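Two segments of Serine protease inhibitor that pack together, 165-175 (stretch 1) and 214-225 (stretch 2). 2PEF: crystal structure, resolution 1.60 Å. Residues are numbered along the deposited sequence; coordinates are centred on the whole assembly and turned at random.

Stretch 1, residues 165-175: AFDAEWETVYE
Stretch 2 (214-225) VKPYAKNHYSFV

Stretch 1 runs as a strand through Glu169, then loops; stretch 2 is a hairpin, its strands 214-216 and 222-225 paired by Lys215 N to Phe224 O (2.8 Å) and Phe224 N to Lys215 O (2.7 Å). The backbones meet at a single bridge, Trp170 with Tyr217 (CA-CA 4.2 Å). Two nearly linear hydrogen bonds define it: Ala218 N to Glu169 O, 2.8 Å and 176°, and Glu171 N to Pro216 O, 3.1 Å and 168°. Proline, lacking an amide hydrogen, serves here through its carbonyl.

Aromatic packing buries much of the 713 Å². Trp170 and Tyr217, both chi1 m, start with CA-CB away, yet their rings return to lie nearly parallel (8°, centroids 4.5 Å) but slid apart; Trp170 CZ3 reaches Tyr217 CE2 at 3.3 Å. Over Tyr217's opposite face comes the edge of Phe166 (chi1 t; planes at 75°), which also meets the face of Tyr222 (85°). Small Ala168 brings its CB to 3.6 Å from Tyr217 CD2.

Lys215, nearly extended until chi4 (p), covers Trp170's other face: its CD lies 3.9 Å from the six-membered ring centroid. Its ammonium stays hydrated: one water links NZ (2.8 Å) to Thr172 N (3.0 Å) and Pro216 O (2.9 Å), another NZ (2.9 Å) to Thr172 O (2.6 Å).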

ATOM      1  N   ALA A 165       3.598   7.389   4.541  1.00 10.82           N
ATOM      2  CA  ALA A 165       4.470   7.138   5.691  1.00  9.32           C
ATOM      3  C   ALA A 165       3.644   6.969   6.964  1.00  9.83           C
ATOM      4  O   ALA A 165       2.872   7.854   7.321  1.00  9.98           O
ATOM      5  CB  ALA A 165       5.476   8.271   5.857  1.00  9.23           C
ATOM      6  N   PHE A 166       3.810   5.825   7.625  1.00  9.81           N
ATOM      7  CA  PHE A 166       3.074   5.494   8.852  1.00 10.14           C
ATOM      8  C   PHE A 166       4.060   5.308  10.002  1.00 10.06           C
ATOM      9  O   PHE A 166       5.066   4.615   9.855  1.00 11.11           O
ATOM     10  CB  PHE A 166       2.252   4.217   8.632  1.00 10.22           C
ATOM     11  CG  PHE A 166       1.473   3.759   9.841  1.00  9.78           C
ATOM     12  CD1 PHE A 166       0.218   4.293  10.124  1.00 12.02           C
ATOM     13  CD2 PHE A 166       1.982   2.764  10.670  1.00 12.04           C
ATOM     14  CE1 PHE A 166      -0.509   3.863  11.228  1.00  9.40           C
ATOM     15  CE2 PHE A 166       1.261   2.322  11.776  1.00 10.27           C
ATOM     16  CZ  PHE A 166       0.018   2.876  12.057  1.00  8.96           C
ATOM     17  N   ASP A 167       3.777   5.938  11.139  1.00  9.87           N
ATOM     18  CA  ASP A 167       4.659   5.873  12.301  1.00 10.70           C
ATOM     19  C   ASP A 167       3.816   6.036  13.549  1.00 10.77           C
ATOM     20  O   ASP A 167       3.378   7.137  13.881  1.00  9.90           O
ATOM     21  CB  ASP A 167       5.738   6.962  12.220  1.00 10.94           C
ATOM     22  CG  ASP A 167       6.785   6.857  13.327  1.00 14.64           C
ATOM     23  OD1 ASP A 167       6.574   6.138  14.329  1.00 15.95           O
ATOM     24  OD2 ASP A 167       7.839   7.516  13.192  1.00 20.50           O
ATOM     25  N   ALA A 168       3.586   4.923  14.236  1.00 11.52           N
ATOM     26  CA  ALA A 168       2.684   4.904  15.373  1.00 11.07           C
ATOM     27  C   ALA A 168       3.262   4.130  16.546  1.00 11.98           C
ATOM     28  O   ALA A 168       4.000   3.166  16.362  1.00 11.61           O
ATOM     29  CB  ALA A 168       1.346   4.318  14.968  1.00 12.50           C
ATOM     30  N   GLU A 169       2.926   4.575  17.753  1.00 10.79           N
ATOM     31  CA  GLU A 169       3.265   3.858  18.974  1.00 10.67           C
ATOM     32  C   GLU A 169       2.101   2.948  19.357  1.00  9.73           C
ATOM     33  O   GLU A 169       0.944   3.300  19.126  1.00  9.37           O
ATOM     34  CB  GLU A 169       3.519   4.862  20.098  1.00  9.84           C
ATOM     35  CG  GLU A 169       4.098   4.272  21.376  1.00 14.73           C
ATOM     36  CD  GLU A 169       4.618   5.330  22.330  1.00 14.30           C
ATOM     37  OE1 GLU A 169       5.369   6.222  21.885  1.00 22.88           O
ATOM     38  OE2 GLU A 169       4.287   5.261  23.533  1.00 22.84           O
ATOM     39  N   TRP A 170       2.395   1.799  19.963  1.00  9.22           N
ATOM     40  CA  TRP A 170       1.336   0.960  20.532  1.00  9.84           C
ATOM     41  C   TRP A 170       0.597   1.735  21.614  1.00  9.84           C
ATOM     42  O   TRP A 170       1.190   2.570  22.294  1.00 10.16           O
ATOM     43  CB  TRP A 170       1.906  -0.322  21.142  1.00 10.40           C
ATOM     44  CG  TRP A 170       2.588  -1.220  20.165  1.00 10.01           C
ATOM     45  CD1 TRP A 170       3.904  -1.609  20.185  1.00 11.91           C
ATOM     46  CD2 TRP A 170       1.998  -1.854  19.027  1.00  9.37           C
ATOM     47  NE1 TRP A 170       4.165  -2.444  19.120  1.00  9.39           N
ATOM     48  CE2 TRP A 170       3.011  -2.616  18.399  1.00  9.40           C
ATOM     49  CE3 TRP A 170       0.703  -1.857  18.475  1.00  9.02           C
ATOM     50  CZ2 TRP A 170       2.775  -3.375  17.249  1.00  9.60           C
ATOM     51  CZ3 TRP A 170       0.470  -2.608  17.328  1.00 10.52           C
ATOM     52  CH2 TRP A 170       1.502  -3.350  16.723  1.00  9.59           C
ATOM     53  N   GLU A 171      -0.691   1.456  21.778  1.00 10.80           N
ATOM     54  CA  GLU A 171      -1.451   2.066  22.871  1.00 10.48           C
ATOM     55  C   GLU A 171      -0.832   1.648  24.202  1.00 10.40           C
ATOM     56  O   GLU A 171      -0.701   2.461  25.121  1.00  9.61           O
ATOM     57  CB  GLU A 171      -2.933   1.686  22.802  1.00 12.27           C
ATOM     58  CG  GLU A 171      -3.746   2.215  23.980  1.00 12.23           C
ATOM     59  CD  GLU A 171      -5.196   1.797  23.941  1.00 13.53           C
ATOM     60  OE1 GLU A 171      -5.471   0.576  23.959  1.00 14.31           O
ATOM     61  OE2 GLU A 171      -6.063   2.698  23.920  1.00 13.70           O
ATOM     62  N   THR A 172      -0.443   0.376  24.285  1.00 11.39           N
ATOM     63  CA  THR A 172       0.352  -0.137  25.386  1.00 11.79           C
ATOM     64  C   THR A 172       1.649  -0.687  24.802  1.00 12.21           C
ATOM     65  O   THR A 172       1.642  -1.735  24.153  1.00 12.42           O
ATOM     66  CB  THR A 172      -0.378  -1.276  26.140  1.00 13.77           C
ATOM     67  OG1 THR A 172      -1.720  -0.883  26.456  1.00 11.30           O
ATOM     68  CG2 THR A 172       0.361  -1.637  27.422  1.00 13.09           C
ATOM     69  N   VAL A 173       2.757   0.018  25.018  1.00 11.91           N
ATOM     70  CA  VAL A 173       4.057  -0.472  24.540  1.00 12.15           C
ATOM     71  C   VAL A 173       4.458  -1.752  25.274  1.00 11.74           C
ATOM     72  O   VAL A 173       3.989  -2.015  26.382  1.00 12.31           O
ATOM     73  CB  VAL A 173       5.189   0.593  24.637  1.00 12.18           C
ATOM     74  CG1 VAL A 173       4.928   1.746  23.678  1.00 11.79           C
ATOM     75  CG2 VAL A 173       5.360   1.110  26.058  1.00 14.45           C
ATOM     76  N   TYR A 174       5.308  -2.553  24.640  1.00 11.24           N
ATOM     77  CA  TYR A 174       5.791  -3.783  25.247  1.00 10.86           C
ATOM     78  C   TYR A 174       6.934  -3.485  26.202  1.00 10.72           C
ATOM     79  O   TYR A 174       8.004  -3.028  25.776  1.00 10.95           O
ATOM     80  CB  TYR A 174       6.276  -4.750  24.176  1.00 11.11           C
ATOM     81  CG  TYR A 174       5.209  -5.298  23.258  1.00  9.31           C
ATOM     82  CD1 TYR A 174       4.961  -4.710  22.014  1.00  8.33           C
ATOM     83  CD2 TYR A 174       4.470  -6.423  23.614  1.00  9.99           C
ATOM     84  CE1 TYR A 174       3.994  -5.221  21.156  1.00 10.43           C
ATOM     85  CE2 TYR A 174       3.501  -6.945  22.759  1.00 10.50           C
ATOM     86  CZ  TYR A 174       3.274  -6.337  21.530  1.00 12.19           C
ATOM     87  OH  TYR A 174       2.335  -6.842  20.667  1.00 12.35           O
ATOM     88  N   GLU A 175       6.708  -3.744  27.488  1.00 10.02           N
ATOM     89  CA  GLU A 175       7.752  -3.610  28.498  1.00  9.77           C
ATOM     90  C   GLU A 175       8.772  -4.730  28.334  1.00 10.48           C
ATOM     91  O   GLU A 175       8.464  -5.771  27.752  1.00 11.25           O
ATOM     92  CB  GLU A 175       7.160  -3.648  29.913  1.00  8.82           C
ATOM     93  CG  GLU A 175       6.232  -2.480  30.248  1.00 13.33           C
ATOM     94  CD  GLU A 175       6.919  -1.125  30.187  1.00 16.44           C
ATOM     95  OE1 GLU A 175       8.043  -0.989  30.730  1.00 18.88           O
ATOM     96  OE2 GLU A 175       6.328  -0.192  29.601  1.00 18.61           O
ATOM     97  N   VAL A 214      -6.629  -8.201  17.207  1.00 11.82           N
ATOM     98  CA  VAL A 214      -6.489  -6.815  16.781  1.00 12.35           C
ATOM     99  C   VAL A 214      -5.868  -6.047  17.951  1.00 12.76           C
ATOM    100  O   VAL A 214      -6.359  -6.116  19.086  1.00 13.53           O
ATOM    101  CB  VAL A 214      -7.851  -6.201  16.378  1.00 12.36           C
ATOM    102  CG1 VAL A 214      -7.678  -4.800  15.785  1.00 12.71           C
ATOM    103  CG2 VAL A 214      -8.591  -7.102  15.396  1.00 14.42           C
ATOM    104  N   LYS A 215      -4.763  -5.364  17.674  1.00 11.54           N
ATOM    105  CA  LYS A 215      -4.044  -4.587  18.684  1.00 11.21           C
ATOM    106  C   LYS A 215      -4.030  -3.115  18.298  1.00 10.37           C
ATOM    107  O   LYS A 215      -3.575  -2.769  17.206  1.00 10.99           O
ATOM    108  CB  LYS A 215      -2.614  -5.111  18.852  1.00  9.10           C
ATOM    109  CG  LYS A 215      -1.756  -4.285  19.808  1.00 11.61           C
ATOM    110  CD  LYS A 215      -0.391  -4.933  20.066  1.00 10.40           C
ATOM    111  CE  LYS A 215       0.369  -4.205  21.183  1.00 10.88           C
ATOM    112  NZ  LYS A 215      -0.401  -4.121  22.465  1.00 10.31           N
ATOM    113  N   PRO A 216      -4.523  -2.236  19.193  1.00 10.85           N
ATOM    114  CA  PRO A 216      -4.624  -0.810  18.878  1.00 10.80           C
ATOM    115  C   PRO A 216      -3.316  -0.019  19.005  1.00 10.70           C
ATOM    116  O   PRO A 216      -2.497  -0.291  19.892  1.00  9.09           O
ATOM    117  CB  PRO A 216      -5.618  -0.304  19.918  1.00 10.82           C
ATOM    118  CG  PRO A 216      -5.391  -1.191  21.105  1.00  9.14           C
ATOM    119  CD  PRO A 216      -5.040  -2.542  20.544  1.00 10.54           C
ATOM    120  N   TYR A 217      -3.125   0.943  18.106  1.00  9.45           N
ATOM    121  CA  TYR A 217      -2.093   1.962  18.281  1.00 10.16           C
ATOM    122  C   TYR A 217      -2.640   3.090  19.143  1.00  9.97           C
ATOM    123  O   TYR A 217      -3.860   3.244  19.293  1.00  9.37           O
ATOM    124  CB  TYR A 217      -1.604   2.498  16.931  1.00  9.84           C
ATOM    125  CG  TYR A 217      -0.906   1.450  16.099  1.00  9.84           C
ATOM    126  CD1 TYR A 217      -1.582   0.792  15.075  1.00  9.09           C
ATOM    127  CD2 TYR A 217       0.425   1.095  16.356  1.00 11.54           C
ATOM    128  CE1 TYR A 217      -0.952  -0.184  14.309  1.00 10.39           C
ATOM    129  CE2 TYR A 217       1.069   0.119  15.595  1.00 10.09           C
ATOM    130  CZ  TYR A 217       0.366  -0.522  14.579  1.00 10.22           C
ATOM    131  OH  TYR A 217       0.973  -1.487  13.818  1.00 10.81           O
ATOM    132  N   ALA A 218      -1.726   3.868  19.715  1.00  9.45           N
ATOM    133  CA  ALA A 218      -2.075   4.997  20.572  1.00  9.28           C
ATOM    134  C   ALA A 218      -3.132   5.867  19.912  1.00  9.29           C
ATOM    135  O   ALA A 218      -3.028   6.170  18.718  1.00 10.58           O
ATOM    136  CB  ALA A 218      -0.835   5.826  20.860  1.00  9.05           C
ATOM    137  N   LYS A 219      -4.133   6.261  20.703  1.00  9.29           N
ATOM    138  CA  LYS A 219      -5.245   7.134  20.271  1.00  9.75           C
ATOM    139  C   LYS A 219      -6.308   6.440  19.406  1.00  9.96           C
ATOM    140  O   LYS A 219      -7.317   7.055  19.024  1.00  9.82           O
ATOM    141  CB  LYS A 219      -4.721   8.416  19.621  1.00  9.51           C
ATOM    142  CG  LYS A 219      -3.828   9.207  20.561  1.00  8.92           C
ATOM    143  CD  LYS A 219      -3.210  10.422  19.911  1.00  9.60           C
ATOM    144  CE  LYS A 219      -2.077  10.955  20.785  1.00 10.63           C
ATOM    145  NZ  LYS A 219      -1.364  12.090  20.144  1.00 11.74           N
ATOM    146  N   ASN A 220      -6.072   5.163  19.111  1.00  9.34           N
ATOM    147  CA  ASN A 220      -7.073   4.269  18.508  1.00 10.06           C
ATOM    148  C   ASN A 220      -7.564   4.599  17.097  1.00  9.39           C
ATOM    149  O   ASN A 220      -8.584   4.063  16.653  1.00 10.44           O
ATOM    150  CB  ASN A 220      -8.263   4.071  19.452  1.00 10.48           C
ATOM    151  CG  ASN A 220      -7.906   3.211  20.645  1.00 14.80           C
ATOM    152  OD1 ASN A 220      -7.531   3.722  21.697  1.00 19.96           O
ATOM    153  ND2 ASN A 220      -7.990   1.902  20.476  1.00 15.50           N
ATOM    154  N   HIS A 221      -6.829   5.450  16.384  1.00  9.33           N
ATOM    155  CA  HIS A 221      -7.155   5.739  14.982  1.00  9.84           C
ATOM    156  C   HIS A 221      -6.798   4.573  14.077  1.00 10.48           C
ATOM    157  O   HIS A 221      -7.447   4.338  13.047  1.00 10.39           O
ATOM    158  CB  HIS A 221      -6.420   6.988  14.516  1.00 10.16           C
ATOM    159  CG  HIS A 221      -6.696   8.186  15.360  1.00 11.58           C
ATOM    160  ND1 HIS A 221      -7.955   8.732  15.486  1.00 12.16           N
ATOM    161  CD2 HIS A 221      -5.875   8.951  16.118  1.00 12.76           C
ATOM    162  CE1 HIS A 221      -7.897   9.784  16.284  1.00 10.85           C
ATOM    163  NE2 HIS A 221      -6.645   9.936  16.682  1.00  9.31           N
ATOM    164  N   TYR A 222      -5.753   3.849  14.469  1.00  9.18           N
ATOM    165  CA  TYR A 222      -5.253   2.720  13.689  1.00  8.41           C
ATOM    166  C   TYR A 222      -5.043   1.518  14.583  1.00  8.29           C
ATOM    167  O   TYR A 222      -4.832   1.659  15.784  1.00  9.86           O
ATOM    168  CB  TYR A 222      -3.943   3.088  12.983  1.00  9.87           C
ATOM    169  CG  TYR A 222      -4.074   4.334  12.141  1.00 11.34           C
ATOM    170  CD1 TYR A 222      -3.500   5.538  12.548  1.00 12.89           C
ATOM    171  CD2 TYR A 222      -4.793   4.314  10.949  1.00 12.78           C
ATOM    172  CE1 TYR A 222      -3.631   6.692  11.773  1.00 10.62           C
ATOM    173  CE2 TYR A 222      -4.932   5.454  10.170  1.00 10.42           C
ATOM    174  CZ  TYR A 222      -4.354   6.639  10.590  1.00 10.42           C
ATOM    175  OH  TYR A 222      -4.498   7.769   9.822  1.00 12.35           O
ATOM    176  N   SER A 223      -5.112   0.333  13.986  1.00 10.15           N
ATOM    177  CA  SER A 223      -4.838  -0.905  14.695  1.00  9.31           C
ATOM    178  C   SER A 223      -4.059  -1.876  13.821  1.00 10.84           C
ATOM    179  O   SER A 223      -3.991  -1.724  12.600  1.00  9.12           O
ATOM    180  CB  SER A 223      -6.132  -1.564  15.182  1.00  9.86           C
ATOM    181  OG  SER A 223      -6.768  -0.762  16.163  1.00 10.93           O
ATOM    182  N   PHE A 224      -3.467  -2.865  14.476  1.00 10.90           N
ATOM    183  CA  PHE A 224      -2.719  -3.911  13.814  1.00 10.44           C
ATOM    184  C   PHE A 224      -3.554  -5.185  13.886  1.00 11.80           C
ATOM    185  O   PHE A 224      -3.912  -5.641  14.975  1.00 11.97           O
ATOM    186  CB  PHE A 224      -1.370  -4.103  14.522  1.00 12.20           C
ATOM    187  CG  PHE A 224      -0.446  -5.070  13.835  1.00 12.36           C
ATOM    188  CD1 PHE A 224       0.477  -4.620  12.894  1.00 13.61           C
ATOM    189  CD2 PHE A 224      -0.474  -6.426  14.149  1.00 12.62           C
ATOM    190  CE1 PHE A 224       1.345  -5.504  12.260  1.00 11.48           C
ATOM    191  CE2 PHE A 224       0.391  -7.318  13.513  1.00 11.24           C
ATOM    192  CZ  PHE A 224       1.304  -6.852  12.576  1.00 14.87           C
ATOM    193  N   VAL A 225      -3.871  -5.734  12.716  1.00 11.15           N
ATOM    194  CA  VAL A 225      -4.618  -6.983  12.607  1.00 11.47           C
ATOM    195  C   VAL A 225      -3.639  -8.120  12.318  1.00 11.15           C
ATOM    196  O   VAL A 225      -2.826  -8.010  11.401  1.00 10.87           O
ATOM    197  CB  VAL A 225      -5.671  -6.880  11.470  1.00 12.34           C
ATOM    198  CG1 VAL A 225      -6.336  -8.234  11.196  1.00 12.27           C
ATOM    199  CG2 VAL A 225      -6.711  -5.820  11.809  1.00 12.47           C
TER
HETATM  200  O   HOH W   1      -1.553  -1.578  22.271  1.00 10.69           O
HETATM  201  O   HOH W   2       1.429  -4.321  24.686  1.00 16.89           O